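Local atomic coordinates of Alpha/beta hydrolase (Legionella pneumophila subsp. pneumophila str. Philadelphia 1, PDB entry 4EZI), a protein that is of unknown function but has the alpha/beta-hydrolase fold and may act as a lipase that cleaves triacylglycerols. Residues Y39-Y48 with A60-V71. Residues are numbered along the deposited sequence; the frame is centred on the assembly and turned at random.
Sequences YDLQLYKINY and ASGLVAMPIHPV
In the beta hairpin of strands 41-51 and 57-67 the strands pair antiparallel, from Y48 opposite A60 to Q42 opposite M66, with paired N-H...O bonds at the alternate positions Q42-M66, Y44-V64, I46-G62 and Y48-A60. One more bond, I68 N to D40 O (2.9 Å, 169° at the hydrogen), continues the ladder past the non-hydrogen-bonded pair L41-P67. On the face carrying L41, L43 and A65, the A65 methyl CB is met by L43 CD2 at 3.6 Å and by L41 CD1 at 3.8 Å; L102 of helix 99-108 covers this patch. In the mixed sheet of this alpha/beta-hydrolase fold, the hairpin lies between strand 8-17 and strand 112-116. The opposite face, with I46 and Y48, packs on helix 134-154. There Y48 CG sits between backbone N and carbonyl carbon (chi1 68°), folding the ring over A60, whose CB makes a CH-pi contact 4.0 Å from the ring centroid. A water joins Y48 OH to S61 O, 2.8 Å from each. Further along, selenomethionine M66 brings SE obliquely to Y44 CE2 (4.2 Å), a Met-aromatic contact. At the hairpin end away from Y48, P67 CB packs over one face of the Y39 ring, while H69 O meets its edge in plane, 3.4 Å from CE1 of Y39.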
ATOM      1  N   TYR A  39      14.181  -2.805 -20.369  1.00 10.39           N
ATOM      2  CA  TYR A  39      13.684  -4.192 -20.378  1.00 10.66           C
ATOM      3  C   TYR A  39      12.262  -4.314 -20.831  1.00 10.05           C
ATOM      4  O   TYR A  39      11.481  -3.374 -20.662  1.00 10.51           O
ATOM      5  CB  TYR A  39      13.739  -4.764 -18.955  1.00 11.14           C
ATOM      6  CG  TYR A  39      15.143  -4.824 -18.425  1.00 10.40           C
ATOM      7  CD1 TYR A  39      16.027  -5.759 -18.927  1.00 12.40           C
ATOM      8  CD2 TYR A  39      15.590  -3.954 -17.453  1.00 11.33           C
ATOM      9  CE1 TYR A  39      17.315  -5.817 -18.470  1.00 13.82           C
ATOM     10  CE2 TYR A  39      16.894  -4.001 -16.975  1.00 14.10           C
ATOM     11  CZ  TYR A  39      17.748  -4.950 -17.479  1.00 14.43           C
ATOM     12  OH  TYR A  39      19.053  -4.993 -17.023  1.00 18.10           O
ATOM     13  N   ASP A  40      11.965  -5.481 -21.408  1.00 10.25           N
ATOM     14  CA  ASP A  40      10.601  -5.991 -21.498  1.00 10.17           C
ATOM     15  C   ASP A  40      10.360  -6.879 -20.263  1.00 10.11           C
ATOM     16  O   ASP A  40      11.308  -7.466 -19.736  1.00 10.86           O
ATOM     17  CB  ASP A  40      10.416  -6.804 -22.791  1.00 11.38           C
ATOM     18  CG  ASP A  40      10.872  -6.067 -24.008  1.00 12.96           C
ATOM     19  OD1 ASP A  40      10.361  -4.985 -24.261  1.00 13.69           O
ATOM     20  OD2 ASP A  40      11.760  -6.579 -24.739  1.00 18.90           O
ATOM     21  N   LEU A  41       9.106  -7.000 -19.823  1.00  9.79           N
ATOM     22  CA  LEU A  41       8.775  -7.865 -18.670  1.00  9.60           C
ATOM     23  C   LEU A  41       7.881  -9.015 -19.092  1.00  9.21           C
ATOM     24  O   LEU A  41       7.043  -8.855 -19.989  1.00 10.60           O
ATOM     25  CB  LEU A  41       8.038  -7.087 -17.563  1.00  8.87           C
ATOM     26  CG  LEU A  41       8.556  -5.698 -17.218  1.00  9.40           C
ATOM     27  CD1 LEU A  41       7.679  -5.054 -16.150  1.00  9.48           C
ATOM     28  CD2 LEU A  41      10.023  -5.781 -16.768  1.00 10.95           C
ATOM     29  N   GLN A  42       8.020 -10.161 -18.416  1.00  8.37           N
ATOM     30  CA  GLN A  42       7.027 -11.233 -18.440  1.00  8.96           C
ATOM     31  C   GLN A  42       6.171 -11.110 -17.174  1.00  7.27           C
ATOM     32  O   GLN A  42       6.699 -10.952 -16.062  1.00  8.38           O
ATOM     33  CB  GLN A  42       7.705 -12.596 -18.485  1.00 10.38           C
ATOM     34  CG  GLN A  42       6.751 -13.814 -18.300  1.00 12.68           C
ATOM     35  CD  GLN A  42       5.770 -14.050 -19.431  1.00 13.69           C
ATOM     36  OE1 GLN A  42       6.170 -14.161 -20.582  1.00 15.76           O
ATOM     37  NE2 GLN A  42       4.466 -14.169 -19.097  1.00 12.74           N
ATOM     38  N   LEU A  43       4.854 -11.202 -17.351  1.00  8.56           N
ATOM     39  CA  LEU A  43       3.900 -11.043 -16.273  1.00  7.94           C
ATOM     40  C   LEU A  43       3.231 -12.357 -15.897  1.00  8.33           C
ATOM     41  O   LEU A  43       2.863 -13.140 -16.780  1.00  8.85           O
ATOM     42  CB  LEU A  43       2.788 -10.066 -16.702  1.00  9.40           C
ATOM     43  CG  LEU A  43       3.164  -8.696 -17.215  1.00 11.66           C
ATOM     44  CD1 LEU A  43       1.909  -7.849 -17.479  1.00 14.13           C
ATOM     45  CD2 LEU A  43       4.008  -8.009 -16.234  1.00 13.04           C
ATOM     46  N   TYR A  44       3.008 -12.519 -14.588  1.00  8.38           N
ATOM     47  CA  TYR A  44       2.267 -13.637 -14.026  1.00  8.07           C
ATOM     48  C   TYR A  44       1.298 -13.118 -12.988  1.00  7.55           C
ATOM     49  O   TYR A  44       1.659 -12.265 -12.160  1.00  8.10           O
ATOM     50  CB  TYR A  44       3.201 -14.625 -13.341  1.00  8.69           C
ATOM     51  CG  TYR A  44       4.098 -15.375 -14.299  1.00  9.86           C
ATOM     52  CD1 TYR A  44       3.632 -16.489 -14.976  1.00 11.99           C
ATOM     53  CD2 TYR A  44       5.399 -14.973 -14.519  1.00 12.23           C
ATOM     54  CE1 TYR A  44       4.441 -17.200 -15.850  1.00 13.43           C
ATOM     55  CE2 TYR A  44       6.218 -15.667 -15.428  1.00 13.55           C
ATOM     56  CZ  TYR A  44       5.710 -16.765 -16.091  1.00 12.34           C
ATOM     57  OH  TYR A  44       6.518 -17.458 -16.971  1.00 15.25           O
ATOM     58  N   LYS A  45       0.078 -13.650 -12.998  1.00  8.17           N
ATOM     59  CA  LYS A  45      -0.831 -13.507 -11.859  1.00  8.33           C
ATOM     60  C   LYS A  45      -0.713 -14.761 -11.012  1.00  8.11           C
ATOM     61  O   LYS A  45      -0.792 -15.886 -11.552  1.00 10.10           O
ATOM     62  CB  LYS A  45      -2.289 -13.318 -12.336  1.00 12.13           C
ATOM     63  CG  LYS A  45      -3.322 -13.409 -11.220  1.00 13.85           C
ATOM     64  CD  LYS A  45      -4.701 -12.884 -11.670  1.00 16.84           C
ATOM     65  CE  LYS A  45      -5.423 -13.814 -12.552  1.00 21.86           C
ATOM     66  NZ  LYS A  45      -5.792 -14.941 -11.728  1.00 18.78           N
ATOM     67  N   ILE A  46      -0.501 -14.577  -9.712  1.00  8.35           N
ATOM     68  CA  ILE A  46      -0.354 -15.703  -8.819  1.00  8.88           C
ATOM     69  C   ILE A  46      -1.443 -15.703  -7.755  1.00  7.73           C
ATOM     70  O   ILE A  46      -2.004 -14.672  -7.409  1.00  8.97           O
ATOM     71  CB  ILE A  46       1.061 -15.761  -8.166  1.00  9.79           C
ATOM     72  CG1 ILE A  46       1.275 -14.694  -7.074  1.00  9.71           C
ATOM     73  CG2 ILE A  46       2.173 -15.650  -9.215  1.00 11.31           C
ATOM     74  CD1 ILE A  46       2.649 -14.855  -6.351  1.00 11.90           C
ATOM     75  N   ASN A  47      -1.684 -16.899  -7.230  1.00  8.74           N
ATOM     76  CA  ASN A  47      -2.510 -17.114  -6.065  0.50  8.74           C
ATOM     77  C   ASN A  47      -1.682 -17.801  -4.996  1.00  9.36           C
ATOM     78  O   ASN A  47      -0.854 -18.684  -5.313  1.00  9.90           O
ATOM     79  CB  ASN A  47      -3.745 -17.927  -6.414  0.50  9.26           C
ATOM     80  CG  ASN A  47      -4.486 -17.360  -7.588  0.50  9.80           C
ATOM     81  OD1 ASN A  47      -4.251 -17.743  -8.740  0.50 11.55           O
ATOM     82  ND2 ASN A  47      -5.391 -16.431  -7.315  0.50  9.31           N
ATOM     83  N   TYR A  48      -1.884 -17.407  -3.747  1.00  8.91           N
ATOM     84  CA  TYR A  48      -1.032 -17.861  -2.664  1.00  8.51           C
ATOM     85  C   TYR A  48      -1.805 -17.956  -1.358  1.00  8.54           C
ATOM     86  O   TYR A  48      -2.825 -17.289  -1.141  1.00  9.53           O
ATOM     87  CB  TYR A  48       0.189 -16.937  -2.527  1.00  9.25           C
ATOM     88  CG  TYR A  48      -0.150 -15.542  -2.053  1.00  8.74           C
ATOM     89  CD1 TYR A  48      -0.601 -14.563  -2.942  1.00  8.69           C
ATOM     90  CD2 TYR A  48      -0.061 -15.201  -0.697  1.00  9.05           C
ATOM     91  CE1 TYR A  48      -0.909 -13.297  -2.511  1.00  8.37           C
ATOM     92  CE2 TYR A  48      -0.387 -13.933  -0.260  1.00  9.71           C
ATOM     93  CZ  TYR A  48      -0.779 -12.966  -1.165  1.00  8.47           C
ATOM     94  OH  TYR A  48      -1.108 -11.692  -0.749  1.00  8.91           O
ATOM     95  N   ALA A  60      -5.102 -15.639  -1.695  1.00  8.58           N
ATOM     96  CA  ALA A  60      -5.046 -14.271  -2.189  1.00  7.96           C
ATOM     97  C   ALA A  60      -4.280 -14.214  -3.518  1.00  8.25           C
ATOM     98  O   ALA A  60      -3.698 -15.206  -3.945  1.00  8.39           O
ATOM     99  CB  ALA A  60      -4.383 -13.373  -1.115  1.00  8.79           C
ATOM    100  N   SER A  61      -4.319 -13.056  -4.176  1.00  7.44           N
ATOM    101  CA  SER A  61      -3.739 -12.898  -5.511  1.00  7.53           C
ATOM    102  C   SER A  61      -2.814 -11.697  -5.608  1.00  6.88           C
ATOM    103  O   SER A  61      -2.850 -10.800  -4.755  1.00  6.90           O
ATOM    104  CB  SER A  61      -4.865 -12.820  -6.554  1.00  8.35           C
ATOM    105  OG  SER A  61      -5.819 -11.802  -6.268  1.00  8.37           O
ATOM    106  N   GLY A  62      -2.019 -11.643  -6.663  1.00  7.38           N
ATOM    107  CA  GLY A  62      -1.193 -10.505  -6.970  1.00  7.96           C
ATOM    108  C   GLY A  62      -0.447 -10.716  -8.261  1.00  6.79           C
ATOM    109  O   GLY A  62      -0.639 -11.751  -8.941  1.00  7.33           O
ATOM    110  N   LEU A  63       0.364  -9.732  -8.633  1.00  6.57           N
ATOM    111  CA  LEU A  63       1.121  -9.708  -9.866  1.00  6.96           C
ATOM    112  C   LEU A  63       2.607  -9.859  -9.594  1.00  6.38           C
ATOM    113  O   LEU A  63       3.147  -9.244  -8.674  1.00  7.36           O
ATOM    114  CB  LEU A  63       0.905  -8.368 -10.564  1.00  6.90           C
ATOM    115  CG  LEU A  63       1.390  -8.266 -12.017  1.00  8.20           C
ATOM    116  CD1 LEU A  63       0.540  -9.129 -12.961  1.00  9.84           C
ATOM    117  CD2 LEU A  63       1.380  -6.823 -12.471  1.00  9.54           C
ATOM    118  N   VAL A  64       3.277 -10.639 -10.445  1.00  6.97           N
ATOM    119  CA  VAL A  64       4.734 -10.691 -10.483  1.00  7.59           C
ATOM    120  C   VAL A  64       5.194 -10.355 -11.902  1.00  7.63           C
ATOM    121  O   VAL A  64       4.695 -10.915 -12.878  1.00  8.91           O
ATOM    122  CB  VAL A  64       5.290 -12.076 -10.091  1.00  8.67           C
ATOM    123  CG1 VAL A  64       6.811 -12.067 -10.122  1.00 10.87           C
ATOM    124  CG2 VAL A  64       4.758 -12.488  -8.732  1.00  9.49           C
ATOM    125  N   ALA A  65       6.141  -9.437 -12.031  1.00  7.77           N
ATOM    126  CA  ALA A  65       6.680  -9.003 -13.314  1.00  8.11           C
ATOM    127  C   ALA A  65       8.188  -9.174 -13.312  1.00  8.32           C
ATOM    128  O   ALA A  65       8.868  -8.659 -12.432  1.00 10.23           O
ATOM    129  CB  ALA A  65       6.320  -7.555 -13.578  1.00 10.46           C
HETATM  130  N   MSE A  66       8.690  -9.936 -14.286  1.00  9.55           N
HETATM  131  CA  MSE A  66      10.091 -10.347 -14.361  1.00  9.64           C
HETATM  132  C   MSE A  66      10.751  -9.741 -15.603  1.00 10.68           C
HETATM  133  O   MSE A  66      10.394 -10.113 -16.729  1.00 11.02           O
HETATM  134  CB  MSE A  66      10.206 -11.881 -14.436  1.00 10.81           C
HETATM  135  CG  MSE A  66       9.770 -12.569 -13.165  1.00 13.09           C
HETATM  136 SE   MSE A  66       9.656 -14.504 -13.392  0.75 18.50          SE
HETATM  137  CE  MSE A  66       9.127 -15.026 -11.594  1.00 23.87           C
ATOM    138  N   PRO A  67      11.749  -8.862 -15.411  1.00  9.97           N
ATOM    139  CA  PRO A  67      12.557  -8.420 -16.559  1.00 10.73           C
ATOM    140  C   PRO A  67      13.135  -9.602 -17.334  1.00 10.21           C
ATOM    141  O   PRO A  67      13.691 -10.533 -16.756  1.00 10.66           O
ATOM    142  CB  PRO A  67      13.661  -7.590 -15.903  1.00 11.74           C
ATOM    143  CG  PRO A  67      13.057  -7.061 -14.642  1.00 12.14           C
ATOM    144  CD  PRO A  67      12.130  -8.154 -14.174  1.00 11.90           C
ATOM    145  N   ILE A  68      12.982  -9.538 -18.647  1.00 10.12           N
ATOM    146  CA  ILE A  68      13.478 -10.572 -19.543  1.00 12.24           C
ATOM    147  C   ILE A  68      14.931 -10.130 -19.953  1.00 13.52           C
ATOM    148  O   ILE A  68      15.193  -8.983 -20.271  1.00 16.11           O
ATOM    149  CB  ILE A  68      12.555 -10.722 -20.787  1.00 12.09           C
ATOM    150  CG1 ILE A  68      11.105 -11.044 -20.372  1.00 12.40           C
ATOM    151  CG2 ILE A  68      13.107 -11.781 -21.760  1.00 16.17           C
ATOM    152  CD1 ILE A  68      10.074 -10.772 -21.505  1.00 13.31           C
ATOM    153  N   HIS A  69      15.856 -11.049 -19.910  1.00 17.59           N
ATOM    154  CA  HIS A  69      17.247 -10.767 -20.231  1.00 15.46           C
ATOM    155  C   HIS A  69      17.913  -9.722 -19.337  1.00 13.40           C
ATOM    156  O   HIS A  69      18.472  -8.733 -19.828  1.00 15.31           O
ATOM    157  CB  HIS A  69      17.420 -10.338 -21.690  1.00 17.29           C
ATOM    158  CG  HIS A  69      16.939 -11.346 -22.679  1.00 22.84           C
ATOM    159  ND1 HIS A  69      16.375 -10.992 -23.885  1.00 29.12           N
ATOM    160  CD2 HIS A  69      16.919 -12.698 -22.634  1.00 27.59           C
ATOM    161  CE1 HIS A  69      16.033 -12.085 -24.546  1.00 28.56           C
ATOM    162  NE2 HIS A  69      16.351 -13.134 -23.807  1.00 31.02           N
ATOM    163  N   PRO A  70      17.894  -9.954 -18.021  1.00 12.36           N
ATOM    164  CA  PRO A  70      18.544  -9.005 -17.138  1.00 13.09           C
ATOM    165  C   PRO A  70      20.057  -8.902 -17.414  1.00 12.54           C
ATOM    166  O   PRO A  70      20.698  -9.911 -17.700  1.00 16.55           O
ATOM    167  CB  PRO A  70      18.252  -9.563 -15.757  1.00 14.35           C
ATOM    168  CG  PRO A  70      17.934 -10.981 -15.963  1.00 15.08           C
ATOM    169  CD  PRO A  70      17.308 -11.085 -17.281  1.00 13.73           C
ATOM    170  N   VAL A  71      20.584  -7.688 -17.333  1.00 13.38           N
ATOM    171  CA  VAL A  71      22.032  -7.427 -17.551  1.00 14.51           C
ATOM    172  C   VAL A  71      22.812  -7.626 -16.242  1.00 14.77           C
ATOM    173  O   VAL A  71      23.969  -8.062 -16.217  1.00 15.07           O
ATOM    174  CB  VAL A  71      22.190  -6.000 -18.190  1.00 15.71           C
ATOM    175  CG1 VAL A  71      23.646  -5.572 -18.328  1.00 17.58           C
ATOM    176  CG2 VAL A  71      21.477  -5.986 -19.561  1.00 17.88           C
TER
HETATM  177  O   HOH W   1      -3.095 -10.221  -2.009  1.00  7.73           O